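Local coordinates for putative uncharacterized protein (Coprinopsis cinerea, PDB 3W9A), which probably hydrolyses beta-glucan chains, being the catalytic domain of a fungal glycoside hydrolase of family 131 with a beta-jelly roll fold, at residues Y96-K101 with F157-D162; W173-G178 with T229-G234; N179-V184 with G225-Q230; E145-P150 with K183-V188. All coordinates share one frame; numbering follows the deposited sequence.

Contact 1. Residues Y96-K101 with F157-D162; sequences YHFSIK and FNFAYD
Tyr96 to Ile100 run antiparallel to Phe157 to Tyr161, and three hydrogen-bonded pairs, Tyr96 with Tyr161, Phe98 with Phe159 and Ile100 with Phe157, satisfy both N-H and C=O of all six residues. Phe159 N meets Phe98 O at 2.8 Å, nearly along the C=O axis, whereas Phe98 N reaches Phe159 O 25° out of the carbonyl plane. Phe159 O takes a second proton from a water at 2.6 Å, which also bonds His97 ND1, while His97 NE2 is held by Glu223. Ala160 CB sits over the centre of the imidazole, 3.8 Å above its plane. On the opposite face of the sheet Phe98, Phe159 and Tyr161 form an aromatic cluster. Phe98 CG lies between the backbone N and the carbonyl carbon (chi1 59°), and the ring turns its edge to the face of Tyr161, CE2 standing 3.6 Å from Tyr161 CZ with the planes at 78°. Phe159 CB covers one face of the Phe98 ring, and Ile100 CG2 touches the edge of the Phe159 ring at CE2, 3.8 Å away. The buried Tyr161 hydroxyl bonds to Met117 O; an alanine here would probably leave that carbonyl without its partner and open a gap beside the edge of Phe98. In the sheet, strand 93-101 is flanked by strand 213-224 and strand 157-164 by strand 169-176, while Leu126 of strand 124-128, in the other sheet, packs on the aromatic cluster.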
loop_
_atom_site.group_PDB
_atom_site.type_symbol
_atom_site.label_atom_id
_atom_site.label_comp_id
_atom_site.label_asym_id
_atom_site.label_seq_id
_atom_site.Cartn_x
_atom_site.Cartn_y
_atom_site.Cartn_z
ATOM N N TYR A 96 7.223 6.022 4.368
ATOM C CA TYR A 96 5.970 5.294 4.326
ATOM C C TYR A 96 6.298 3.883 3.869
ATOM O O TYR A 96 6.596 3.670 2.680
ATOM C CB TYR A 96 5.002 5.946 3.343
ATOM C CG TYR A 96 4.231 7.155 3.820
ATOM C CD1 TYR A 96 4.868 8.253 4.373
ATOM C CD2 TYR A 96 2.832 7.200 3.688
ATOM C CE1 TYR A 96 4.146 9.366 4.785
ATOM C CE2 TYR A 96 2.109 8.300 4.088
ATOM C CZ TYR A 96 2.765 9.389 4.630
ATOM O OH TYR A 96 2.014 10.479 5.022
ATOM N N HIS A 97 6.253 2.938 4.798
ATOM C CA HIS A 97 6.654 1.556 4.502
ATOM C C HIS A 97 5.471 0.672 4.159
ATOM O O HIS A 97 4.378 0.793 4.748
ATOM C CB HIS A 97 7.320 0.908 5.701
ATOM C CG HIS A 97 8.678 1.432 6.020
ATOM N ND1 HIS A 97 9.822 0.713 5.767
ATOM C CD2 HIS A 97 9.077 2.582 6.612
ATOM C CE1 HIS A 97 10.871 1.402 6.181
ATOM N NE2 HIS A 97 10.449 2.544 6.686
ATOM N N PHE A 98 5.703 -0.246 3.237
ATOM C CA PHE A 98 4.782 -1.343 2.988
ATOM C C PHE A 98 5.478 -2.388 2.142
ATOM O O PHE A 98 6.511 -2.110 1.500
ATOM C CB PHE A 98 3.513 -0.880 2.261
ATOM C CG PHE A 98 3.776 -0.226 0.936
ATOM C CD1 PHE A 98 3.658 -0.949 -0.250
ATOM C CD2 PHE A 98 4.148 1.112 0.873
ATOM C CE1 PHE A 98 3.926 -0.354 -1.465
ATOM C CE2 PHE A 98 4.419 1.711 -0.347
ATOM C CZ PHE A 98 4.298 0.977 -1.514
ATOM N N SER A 99 4.886 -3.579 2.132
ATOM C CA SER A 99 5.288 -4.677 1.264
ATOM C C SER A 99 4.069 -5.195 0.535
ATOM O O SER A 99 3.009 -5.368 1.133
ATOM C CB SER A 99 5.897 -5.842 2.067
ATOM O OG SER A 99 6.952 -5.400 2.912
ATOM N N ILE A 100 4.247 -5.499 -0.740
ATOM C CA ILE A 100 3.163 -5.906 -1.585
ATOM C C ILE A 100 3.553 -7.119 -2.455
ATOM O O ILE A 100 4.727 -7.323 -2.809
ATOM C CB ILE A 100 2.694 -4.685 -2.406
ATOM C CG1 ILE A 100 1.396 -4.971 -3.151
ATOM C CG2 ILE A 100 3.750 -4.224 -3.390
ATOM C CD1 ILE A 100 0.630 -3.714 -3.515
ATOM N N LYS A 101 2.568 -7.955 -2.753
ATOM C CA LYS A 101 2.759 -9.024 -3.727
ATOM C C LYS A 101 1.463 -9.439 -4.373
ATOM O O LYS A 101 0.363 -9.072 -3.920
ATOM C CB LYS A 101 3.383 -10.260 -3.089
ATOM C CG LYS A 101 2.416 -11.093 -2.256
ATOM C CD LYS A 101 2.788 -12.565 -2.258
ATOM C CE LYS A 101 1.743 -13.382 -1.533
ATOM N NZ LYS A 101 2.183 -14.793 -1.389
ATOM N N PHE A 157 7.527 -7.570 -2.617
ATOM C CA PHE A 157 8.165 -6.321 -2.966
ATOM C C PHE A 157 8.016 -5.340 -1.827
ATOM O O PHE A 157 6.894 -4.947 -1.452
ATOM C CB PHE A 157 7.575 -5.790 -4.263
ATOM C CG PHE A 157 7.904 -6.647 -5.450
ATOM C CD1 PHE A 157 9.130 -6.501 -6.115
ATOM C CD2 PHE A 157 7.016 -7.630 -5.886
ATOM C CE1 PHE A 157 9.445 -7.303 -7.199
ATOM C CE2 PHE A 157 7.324 -8.431 -6.977
ATOM C CZ PHE A 157 8.536 -8.268 -7.637
ATOM N N ASN A 158 9.161 -4.989 -1.258
ATOM C CA ASN A 158 9.241 -4.085 -0.123
ATOM C C ASN A 158 9.475 -2.710 -0.647
ATOM O O ASN A 158 10.298 -2.526 -1.545
ATOM C CB ASN A 158 10.404 -4.439 0.805
ATOM C CG ASN A 158 10.424 -5.898 1.185
ATOM O OD1 ASN A 158 11.451 -6.599 1.020
ATOM N ND2 ASN A 158 9.307 -6.376 1.715
ATOM N N PHE A 159 8.775 -1.737 -0.084
ATOM C CA PHE A 159 8.978 -0.343 -0.439
ATOM C C PHE A 159 8.968 0.557 0.764
ATOM O O PHE A 159 8.318 0.270 1.792
ATOM C CB PHE A 159 7.888 0.155 -1.367
ATOM C CG PHE A 159 7.828 -0.556 -2.693
ATOM C CD1 PHE A 159 8.699 -0.212 -3.718
ATOM C CD2 PHE A 159 6.895 -1.544 -2.923
ATOM C CE1 PHE A 159 8.636 -0.837 -4.957
ATOM C CE2 PHE A 159 6.821 -2.184 -4.149
ATOM C CZ PHE A 159 7.688 -1.820 -5.176
ATOM N N ALA A 160 9.677 1.667 0.618
ATOM C CA ALA A 160 9.388 2.848 1.401
ATOM C C ALA A 160 9.458 4.106 0.532
ATOM O O ALA A 160 10.406 4.313 -0.256
ATOM C CB ALA A 160 10.299 2.941 2.615
ATOM N N TYR A 161 8.417 4.934 0.654
ATOM C CA TYR A 161 8.423 6.264 0.098
ATOM C C TYR A 161 9.170 7.176 1.083
ATOM O O TYR A 161 8.788 7.322 2.233
ATOM C CB TYR A 161 7.002 6.792 -0.117
ATOM C CG TYR A 161 6.071 5.971 -0.992
ATOM C CD1 TYR A 161 6.551 5.065 -1.948
ATOM C CD2 TYR A 161 4.698 6.131 -0.887
ATOM C CE1 TYR A 161 5.686 4.340 -2.756
ATOM C CE2 TYR A 161 3.826 5.431 -1.698
ATOM C CZ TYR A 161 4.315 4.528 -2.630
ATOM O OH TYR A 161 3.423 3.824 -3.422
ATOM N N ASP A 162 10.257 7.765 0.613
ATOM C CA ASP A 162 11.097 8.664 1.390
ATOM C C ASP A 162 10.602 10.047 1.040
ATOM O O ASP A 162 10.990 10.589 0.001
ATOM C CB ASP A 162 12.543 8.454 0.915
ATOM C CG ASP A 162 13.549 9.364 1.592
ATOM O OD1 ASP A 162 13.193 10.472 2.042
ATOM O OD2 ASP A 162 14.727 8.935 1.663
HETATM O O HOH W 1 9.266 -1.392 3.522
#

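Contact 2. Residues W173-G178 with T229-G234; sequences WASTNG and TQIGDG
Gly178 and Ile231 bring the two backbones closest, with CA atoms 5.6 Å apart, where the chain has left strand 169-176 and the facing segment has no regular structure. Two waters join them. One donates to Gly178 O and accepts from Ile231 N, 2.8 Å from each atom; the other lies within bonding distance of Gly178 O and Ile231 O. Ile231 also opens a type II' beta turn, closed by Gly234 N on Ile231 O at 3.1 Å, and Gln230, just before the turn, donates from NE2 to Gly232 O inside it, almost within its own amide plane. The side chains add van der Waals contacts at both ends. With CG2 anti to the backbone N and CG1 anti to the carbonyl carbon (chi1 -51°), both branches of Ile231 lie near Asn177 O, CG2 at 3.8 Å and CG1 at 4.0 Å. At the other end Thr229 CG2 approaches Trp173 CZ3 obliquely at 3.9 Å, while the indole NE1 is held by Asp162. Ser175 OG bonds to Asn179 O and so ties down the same loop. The arrangement is that of a beta hairpin, strands 169-176 and 182-189, whose connecting loop is bridged by water to the chain's C-terminal tail at the surface of the jelly roll.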
loop_
_atom_site.group_PDB
_atom_site.type_symbol
_atom_site.label_atom_id
_atom_site.label_comp_id
_atom_site.label_asym_id
_atom_site.label_seq_id
_atom_site.Cartn_x
_atom_site.Cartn_y
_atom_site.Cartn_z
ATOM N N TRP A 173 12.769 3.776 -1.620
ATOM C CA TRP A 173 13.582 2.659 -1.149
ATOM C C TRP A 173 12.874 1.364 -1.577
ATOM O O TRP A 173 11.645 1.283 -1.553
ATOM C CB TRP A 173 13.792 2.707 0.361
ATOM C CG TRP A 173 14.524 3.927 0.835
ATOM C CD1 TRP A 173 14.065 5.205 0.817
ATOM C CD2 TRP A 173 15.837 3.982 1.405
ATOM N NE1 TRP A 173 15.012 6.061 1.336
ATOM C CE2 TRP A 173 16.101 5.333 1.726
ATOM C CE3 TRP A 173 16.809 3.015 1.708
ATOM C CZ2 TRP A 173 17.313 5.753 2.293
ATOM C CZ3 TRP A 173 18.009 3.430 2.280
ATOM C CH2 TRP A 173 18.252 4.796 2.560
ATOM N N ALA A 174 13.637 0.360 -1.979
ATOM C CA ALA A 174 13.056 -0.903 -2.444
ATOM C C ALA A 174 13.977 -2.099 -2.223
ATOM O O ALA A 174 15.201 -1.968 -2.117
ATOM C CB ALA A 174 12.661 -0.810 -3.914
ATOM N N SER A 175 13.350 -3.258 -2.096
ATOM C CA SER A 175 14.026 -4.544 -2.061
ATOM C C SER A 175 12.956 -5.619 -2.212
ATOM O O SER A 175 11.752 -5.299 -2.223
ATOM C CB SER A 175 14.769 -4.740 -0.745
ATOM O OG SER A 175 13.880 -5.077 0.300
ATOM N N THR A 176 13.389 -6.878 -2.330
ATOM C CA THR A 176 12.470 -8.018 -2.339
ATOM C C THR A 176 12.643 -8.906 -1.098
ATOM O O THR A 176 13.693 -8.929 -0.458
ATOM C CB THR A 176 12.634 -8.897 -3.603
ATOM O OG1 THR A 176 13.967 -9.399 -3.669
ATOM C CG2 THR A 176 12.349 -8.093 -4.873
ATOM N N ASN A 177 11.576 -9.616 -0.771
ATOM C CA ASN A 177 11.557 -10.625 0.282
ATOM C C ASN A 177 12.199 -10.157 1.580
ATOM O O ASN A 177 11.696 -9.207 2.162
ATOM C CB ASN A 177 12.121 -11.936 -0.266
ATOM C CG ASN A 177 11.368 -12.404 -1.508
ATOM O OD1 ASN A 177 10.135 -12.319 -1.580
ATOM N ND2 ASN A 177 12.106 -12.884 -2.501
ATOM N N GLY A 178 13.267 -10.815 2.043
ATOM C CA GLY A 178 13.917 -10.469 3.317
ATOM C C GLY A 178 15.133 -9.560 3.203
ATOM O O GLY A 178 15.816 -9.314 4.198
ATOM N N THR A 229 16.021 -0.025 7.423
ATOM C CA THR A 229 16.230 -0.691 6.134
ATOM C C THR A 229 15.987 -2.187 6.273
ATOM O O THR A 229 15.641 -2.856 5.301
ATOM C CB THR A 229 17.656 -0.483 5.619
ATOM O OG1 THR A 229 18.561 -0.981 6.606
ATOM C CG2 THR A 229 17.935 0.993 5.356
ATOM N N GLN A 230 16.164 -2.694 7.496
ATOM C CA GLN A 230 16.097 -4.126 7.770
ATOM C C GLN A 230 14.647 -4.594 7.761
ATOM O O GLN A 230 13.783 -3.967 8.400
ATOM C CB GLN A 230 16.732 -4.432 9.136
ATOM C CG GLN A 230 16.505 -5.843 9.659
ATOM C CD GLN A 230 17.247 -6.108 10.950
ATOM O OE1 GLN A 230 18.450 -5.940 11.010
ATOM N NE2 GLN A 230 16.530 -6.527 11.989
ATOM N N ILE A 231 14.409 -5.688 7.043
ATOM C CA ILE A 231 13.105 -6.333 7.008
ATOM C C ILE A 231 13.031 -7.328 8.144
ATOM O O ILE A 231 13.870 -8.215 8.239
ATOM C CB ILE A 231 12.849 -7.095 5.688
ATOM C CG1 ILE A 231 13.120 -6.200 4.471
ATOM C CG2 ILE A 231 11.426 -7.627 5.661
ATOM C CD1 ILE A 231 12.206 -4.997 4.341
ATOM N N GLY A 232 12.016 -7.179 8.991
ATOM C CA GLY A 232 11.804 -8.058 10.132
ATOM C C GLY A 232 12.989 -8.062 11.073
ATOM O O GLY A 232 13.579 -7.008 11.344
ATOM N N ASP A 233 13.353 -9.250 11.558
ATOM C CA ASP A 233 14.534 -9.414 12.415
ATOM C C ASP A 233 15.844 -9.599 11.629
ATOM O O ASP A 233 16.886 -9.853 12.229
ATOM C CB ASP A 233 14.328 -10.567 13.413
ATOM C CG ASP A 233 14.170 -11.935 12.737
ATOM O OD1 ASP A 233 14.301 -12.053 11.500
ATOM O OD2 ASP A 233 13.914 -12.901 13.465
ATOM N N GLY A 234 15.789 -9.476 10.298
ATOM C CA GLY A 234 16.986 -9.543 9.445
ATOM C C GLY A 234 17.385 -10.947 9.016
ATOM O O GLY A 234 18.274 -11.104 8.173
HETATM O O HOH W 2 16.461 -7.134 5.897
HETATM O O HOH W 3 15.184 -10.305 6.705
#

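Contact 3. Residues N179-V184 with G225-Q230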
loop_
_atom_site.group_PDB
_atom_site.type_symbol
_atom_site.label_atom_id
_atom_site.label_comp_id
_atom_site.label_asym_id
_atom_site.label_seq_id
_atom_site.Cartn_x
_atom_site.Cartn_y
_atom_site.Cartn_z
ATOM N N ASN A 179 15.414 -9.046 2.002
ATOM C CA ASN A 179 16.601 -8.213 1.782
ATOM C C ASN A 179 16.348 -6.793 2.256
ATOM O O ASN A 179 15.219 -6.313 2.182
ATOM C CB ASN A 179 16.983 -8.189 0.299
ATOM C CG ASN A 179 17.216 -9.577 -0.265
ATOM O OD1 ASN A 179 16.800 -9.887 -1.378
ATOM N ND2 ASN A 179 17.858 -10.423 0.511
ATOM N N PRO A 180 17.393 -6.112 2.747
ATOM C CA PRO A 180 17.142 -4.769 3.284
ATOM C C PRO A 180 16.851 -3.752 2.196
ATOM O O PRO A 180 17.341 -3.887 1.067
ATOM C CB PRO A 180 18.445 -4.418 4.007
ATOM C CG PRO A 180 19.484 -5.316 3.392
ATOM C CD PRO A 180 18.761 -6.586 3.038
ATOM N N LEU A 181 16.065 -2.736 2.538
ATOM C CA LEU A 181 15.763 -1.659 1.619
ATOM C C LEU A 181 17.035 -0.915 1.192
ATOM O O LEU A 181 17.911 -0.626 2.010
ATOM C CB LEU A 181 14.785 -0.663 2.268
ATOM C CG LEU A 181 13.381 -1.198 2.577
ATOM C CD1 LEU A 181 12.613 -0.240 3.485
ATOM C CD2 LEU A 181 12.615 -1.452 1.288
ATOM N N VAL A 182 17.111 -0.633 -0.102
ATOM C CA VAL A 182 18.151 0.209 -0.675
ATOM C C VAL A 182 17.414 1.348 -1.362
ATOM O O VAL A 182 16.301 1.146 -1.883
ATOM C CB VAL A 182 19.033 -0.586 -1.675
ATOM C CG1 VAL A 182 20.101 0.295 -2.314
ATOM C CG2 VAL A 182 19.698 -1.760 -0.974
ATOM N N LYS A 183 18.009 2.541 -1.340
ATOM C CA LYS A 183 17.430 3.699 -2.012
ATOM C C LYS A 183 17.681 3.613 -3.527
ATOM O O LYS A 183 18.793 3.825 -3.998
ATOM C CB LYS A 183 17.975 5.009 -1.434
ATOM C CG LYS A 183 17.179 6.229 -1.871
ATOM C CD LYS A 183 17.517 7.484 -1.072
ATOM C CE LYS A 183 16.550 8.626 -1.392
ATOM N NZ LYS A 183 16.606 9.761 -0.421
ATOM N N VAL A 184 16.633 3.299 -4.279
ATOM C CA VAL A 184 16.743 3.049 -5.728
ATOM C C VAL A 184 16.390 4.278 -6.561
ATOM O O VAL A 184 16.790 4.392 -7.726
ATOM C CB VAL A 184 15.859 1.852 -6.159
ATOM C CG1 VAL A 184 16.483 0.546 -5.692
ATOM C CG2 VAL A 184 14.434 1.990 -5.617
ATOM N N GLY A 225 12.903 9.481 10.202
ATOM C CA GLY A 225 14.257 9.022 9.928
ATOM C C GLY A 225 15.033 8.783 11.219
ATOM O O GLY A 225 14.590 9.191 12.296
ATOM N N PRO A 226 16.195 8.110 11.122
ATOM C CA PRO A 226 16.660 7.554 9.866
ATOM C C PRO A 226 15.896 6.267 9.510
ATOM O O PRO A 226 15.386 5.568 10.385
ATOM C CB PRO A 226 18.138 7.280 10.139
ATOM C CG PRO A 226 18.203 7.004 11.608
ATOM C CD PRO A 226 17.066 7.753 12.253
ATOM N N ILE A 227 15.809 5.989 8.218
ATOM C CA ILE A 227 15.009 4.860 7.727
ATOM C C ILE A 227 15.454 3.530 8.349
ATOM O O ILE A 227 16.641 3.289 8.549
ATOM C CB ILE A 227 15.027 4.789 6.177
ATOM C CG1 ILE A 227 13.992 3.788 5.659
ATOM C CG2 ILE A 227 16.411 4.418 5.639
ATOM C CD1 ILE A 227 13.915 3.716 4.139
ATOM N N THR A 228 14.485 2.681 8.676
ATOM C CA THR A 228 14.750 1.298 9.034
ATOM C C THR A 228 14.841 0.504 7.731
ATOM O O THR A 228 13.865 0.407 6.992
ATOM C CB THR A 228 13.613 0.722 9.894
ATOM O OG1 THR A 228 13.407 1.554 11.047
ATOM C CG2 THR A 228 13.944 -0.706 10.341
ATOM N N THR A 229 16.021 -0.025 7.423
ATOM C CA THR A 229 16.230 -0.691 6.134
ATOM C C THR A 229 15.987 -2.187 6.273
ATOM O O THR A 229 15.641 -2.856 5.301
ATOM C CB THR A 229 17.656 -0.483 5.619
ATOM O OG1 THR A 229 18.561 -0.981 6.606
ATOM C CG2 THR A 229 17.935 0.993 5.356
ATOM N N GLN A 230 16.164 -2.694 7.496
ATOM C CA GLN A 230 16.097 -4.126 7.770
ATOM C C GLN A 230 14.647 -4.594 7.761
ATOM O O GLN A 230 13.783 -3.967 8.400
ATOM C CB GLN A 230 16.732 -4.432 9.136
ATOM C CG GLN A 230 16.505 -5.843 9.659
ATOM C CD GLN A 230 17.247 -6.108 10.950
ATOM O OE1 GLN A 230 18.450 -5.940 11.010
ATOM N NE2 GLN A 230 16.530 -6.527 11.989
#
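A single backbone hydrogen bond links Leu181 to Thr229, the amide N of the former lying 2.8 Å from the carbonyl O of the latter with an N-H...O angle of 157°. The donor approaches 21° out of the carbonyl plane. Around this bond the same oxygen is closely packed: Pro180 CA comes to 3.2 Å from Thr229 O, and the proline ring adds its CB at 3.5 Å from that oxygen. Thr229 in turn sets its side chain against the carbonyl of Leu181, with CB 3.6 Å from Leu181 O and CG2 at a similar distance. Together these contacts hold the segment after strand 213-224 beside the start of strand 182-189, the edge strand paired with strand 169-176 in one sheet of the jelly roll. The apolar part is carried by Leu181, whose CD1 reaches Thr228 O at 3.8 Å and Ile227 CD1 at 4.2 Å, methyl to methyl. Leu181 and Ile227 both pack on His97 and Ala160, and so cover that face of the neighbouring strands. Among the polar side chains, Thr228 OG1 bonds to Glu223.

Contact 4. Residues E145-P150 with K183-V188; sequences ERWSTP and KVVQNV
Two classic beta bulges meet where the edges of the two sheets of the jelly roll come together. In one, Arg146 and Trp147 both face Trp139; in the other, Val184 and Val185 both face Leu172, and there strand 182-189 turns a corner. The contact between them is made by side chains. Trp147, with CG anti to the backbone N (chi1 179°), presents the pyrrole part of its indole obliquely to Val184: CG2 of the valine lies 3.6 Å from Trp147 NE1 and 3.7 Å from Trp147 CD1. Val185 packs at the foot of that ring, its CG2 3.7 Å from Trp147 CB, while its other methyl, CG1, is 3.9 Å from Arg146 CB. Arg146 bends at chi2 (-57°) and meets Val188 tip to tip. The methyl CG2 of Val188 sits over the centre of the guanidinium, 3.7 Å from Arg146 CZ, and CG1 touches Arg146 NH1 at 3.7 Å. The polar rim of the group is turned to backbone oxygens, NH2 to Ala141 and NE, weakly, to Thr144. An alanine here would probably uncover Val188 and leave Ala141 O without this donor. Trp147 also meets the Phe159 ring, the two planes nearly perpendicular. Side-chain packing between two sheets, with a valine methyl over the guanidinium face of an arginine at the edge, is in keeping with a beta-sandwich of the jelly-roll kind.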
loop_
_atom_site.group_PDB
_atom_site.type_symbol
_atom_site.label_atom_id
_atom_site.label_comp_id
_atom_site.label_asym_id
_atom_site.label_seq_id
_atom_site.Cartn_x
_atom_site.Cartn_y
_atom_site.Cartn_z
ATOM N N GLU A 145 6.840 7.931 -14.129
ATOM C CA GLU A 145 7.476 6.675 -13.701
ATOM C C GLU A 145 8.967 6.877 -13.501
ATOM O O GLU A 145 9.649 7.367 -14.403
ATOM C CB GLU A 145 7.270 5.550 -14.732
ATOM C CG GLU A 145 7.747 4.183 -14.245
ATOM C CD GLU A 145 7.530 3.071 -15.260
ATOM O OE1 GLU A 145 8.145 3.103 -16.341
ATOM O OE2 GLU A 145 6.743 2.152 -14.972
ATOM N N ARG A 146 9.471 6.497 -12.334
ATOM C CA ARG A 146 10.896 6.588 -12.033
ATOM C C ARG A 146 11.550 5.219 -11.869
ATOM O O ARG A 146 12.771 5.115 -11.825
ATOM C CB ARG A 146 11.129 7.395 -10.744
ATOM C CG ARG A 146 10.279 8.637 -10.589
ATOM C CD ARG A 146 10.464 9.592 -11.747
ATOM N NE ARG A 146 9.604 10.766 -11.601
ATOM C CZ ARG A 146 10.013 12.034 -11.673
ATOM N NH1 ARG A 146 11.280 12.337 -11.926
ATOM N NH2 ARG A 146 9.131 13.009 -11.530
ATOM N N TRP A 147 10.749 4.165 -11.772
ATOM C CA TRP A 147 11.275 2.857 -11.419
ATOM C C TRP A 147 10.220 1.814 -11.718
ATOM O O TRP A 147 9.025 2.089 -11.608
ATOM C CB TRP A 147 11.621 2.873 -9.933
ATOM C CG TRP A 147 12.167 1.609 -9.342
ATOM C CD1 TRP A 147 13.470 1.335 -9.083
ATOM C CD2 TRP A 147 11.419 0.480 -8.868
ATOM N NE1 TRP A 147 13.589 0.100 -8.509
ATOM C CE2 TRP A 147 12.343 -0.449 -8.371
ATOM C CE3 TRP A 147 10.063 0.156 -8.847
ATOM C CZ2 TRP A 147 11.960 -1.674 -7.842
ATOM C CZ3 TRP A 147 9.684 -1.070 -8.328
ATOM C CH2 TRP A 147 10.627 -1.963 -7.824
ATOM N N SER A 148 10.648 0.614 -12.084
ATOM C CA SER A 148 9.708 -0.460 -12.327
ATOM C C SER A 148 10.429 -1.782 -12.302
ATOM O O SER A 148 11.658 -1.840 -12.406
ATOM C CB SER A 148 8.930 -0.252 -13.654
ATOM O OG SER A 148 9.702 -0.565 -14.798
ATOM N N THR A 149 9.670 -2.847 -12.121
ATOM C CA THR A 149 10.251 -4.166 -11.990
ATOM C C THR A 149 9.180 -5.165 -12.393
ATOM O O THR A 149 7.989 -4.939 -12.131
ATOM C CB THR A 149 10.792 -4.408 -10.555
ATOM O OG1 THR A 149 11.730 -5.487 -10.554
ATOM C CG2 THR A 149 9.684 -4.725 -9.569
ATOM N N PRO A 150 9.574 -6.242 -13.095
ATOM C CA PRO A 150 8.579 -7.256 -13.381
ATOM C C PRO A 150 7.812 -7.685 -12.127
ATOM O O PRO A 150 8.415 -8.005 -11.117
ATOM C CB PRO A 150 9.428 -8.396 -13.936
ATOM C CG PRO A 150 10.492 -7.677 -14.713
ATOM C CD PRO A 150 10.802 -6.442 -13.898
ATOM N N LYS A 183 18.009 2.541 -1.340
ATOM C CA LYS A 183 17.430 3.699 -2.012
ATOM C C LYS A 183 17.681 3.613 -3.527
ATOM O O LYS A 183 18.793 3.825 -3.998
ATOM C CB LYS A 183 17.975 5.009 -1.434
ATOM C CG LYS A 183 17.179 6.229 -1.871
ATOM C CD LYS A 183 17.517 7.484 -1.072
ATOM C CE LYS A 183 16.550 8.626 -1.392
ATOM N NZ LYS A 183 16.606 9.761 -0.421
ATOM N N VAL A 184 16.633 3.299 -4.279
ATOM C CA VAL A 184 16.743 3.049 -5.728
ATOM C C VAL A 184 16.390 4.278 -6.561
ATOM O O VAL A 184 16.790 4.392 -7.726
ATOM C CB VAL A 184 15.859 1.852 -6.159
ATOM C CG1 VAL A 184 16.483 0.546 -5.692
ATOM C CG2 VAL A 184 14.434 1.990 -5.617
ATOM N N VAL A 185 15.646 5.210 -5.976
ATOM C CA VAL A 185 15.388 6.484 -6.638
ATOM C C VAL A 185 15.636 7.638 -5.665
ATOM O O VAL A 185 14.980 7.751 -4.624
ATOM C CB VAL A 185 13.965 6.580 -7.248
ATOM C CG1 VAL A 185 13.806 7.893 -8.008
ATOM C CG2 VAL A 185 13.676 5.397 -8.174
ATOM N N GLN A 186 16.591 8.492 -6.034
ATOM C CA GLN A 186 16.874 9.715 -5.299
ATOM C C GLN A 186 15.671 10.611 -5.389
ATOM O O GLN A 186 14.899 10.513 -6.341
ATOM C CB GLN A 186 18.082 10.441 -5.894
ATOM C CG GLN A 186 19.397 9.722 -5.698
ATOM C CD GLN A 186 19.672 9.433 -4.245
ATOM O OE1 GLN A 186 19.619 10.334 -3.404
ATOM N NE2 GLN A 186 19.946 8.173 -3.931
ATOM N N ASN A 187 15.537 11.516 -4.423
ATOM C CA ASN A 187 14.321 12.331 -4.305
ATOM C C ASN A 187 14.120 13.228 -5.518
ATOM O O ASN A 187 15.077 13.799 -6.035
ATOM C CB ASN A 187 14.326 13.156 -3.012
ATOM C CG ASN A 187 13.776 12.389 -1.825
ATOM O OD1 ASN A 187 12.880 12.860 -1.123
ATOM N ND2 ASN A 187 14.286 11.206 -1.607
ATOM N N VAL A 188 12.873 13.318 -5.976
ATOM C CA VAL A 188 12.494 14.133 -7.134
ATOM C C VAL A 188 11.346 15.054 -6.731
ATOM O O VAL A 188 10.588 14.719 -5.817
ATOM C CB VAL A 188 12.057 13.257 -8.342
ATOM C CG1 VAL A 188 13.126 12.224 -8.680
ATOM C CG2 VAL A 188 10.723 12.566 -8.089
#

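Contact 1 lies in the interior, its centre about 7 Å from the centre of the chain, and the other three lie 16 to 17 Å out. Contacts 2 and 3, centres about 7 Å apart, share Thr229 and Gln230 and hold one tail against successive parts of the hairpin 169-189. Contact 2 joins contact 1 through the sheet, by a probable hydrogen bond between Ala160 O and Trp173 N at 2.8 Å; contact 3 joins it by side-chain packing, His97 CE1 lying 3.6 Å from Leu181 CD1. At the end of contact 1, Asp162 OD2 forms a salt bridge at 2.9 Å with NZ of Lys183, a residue that contacts 3 and 4 share. Contact 4, about 12 Å from contact 1 between centres, brings in the second sheet, with Phe157 CE1 3.5 Å from Thr149 CG2.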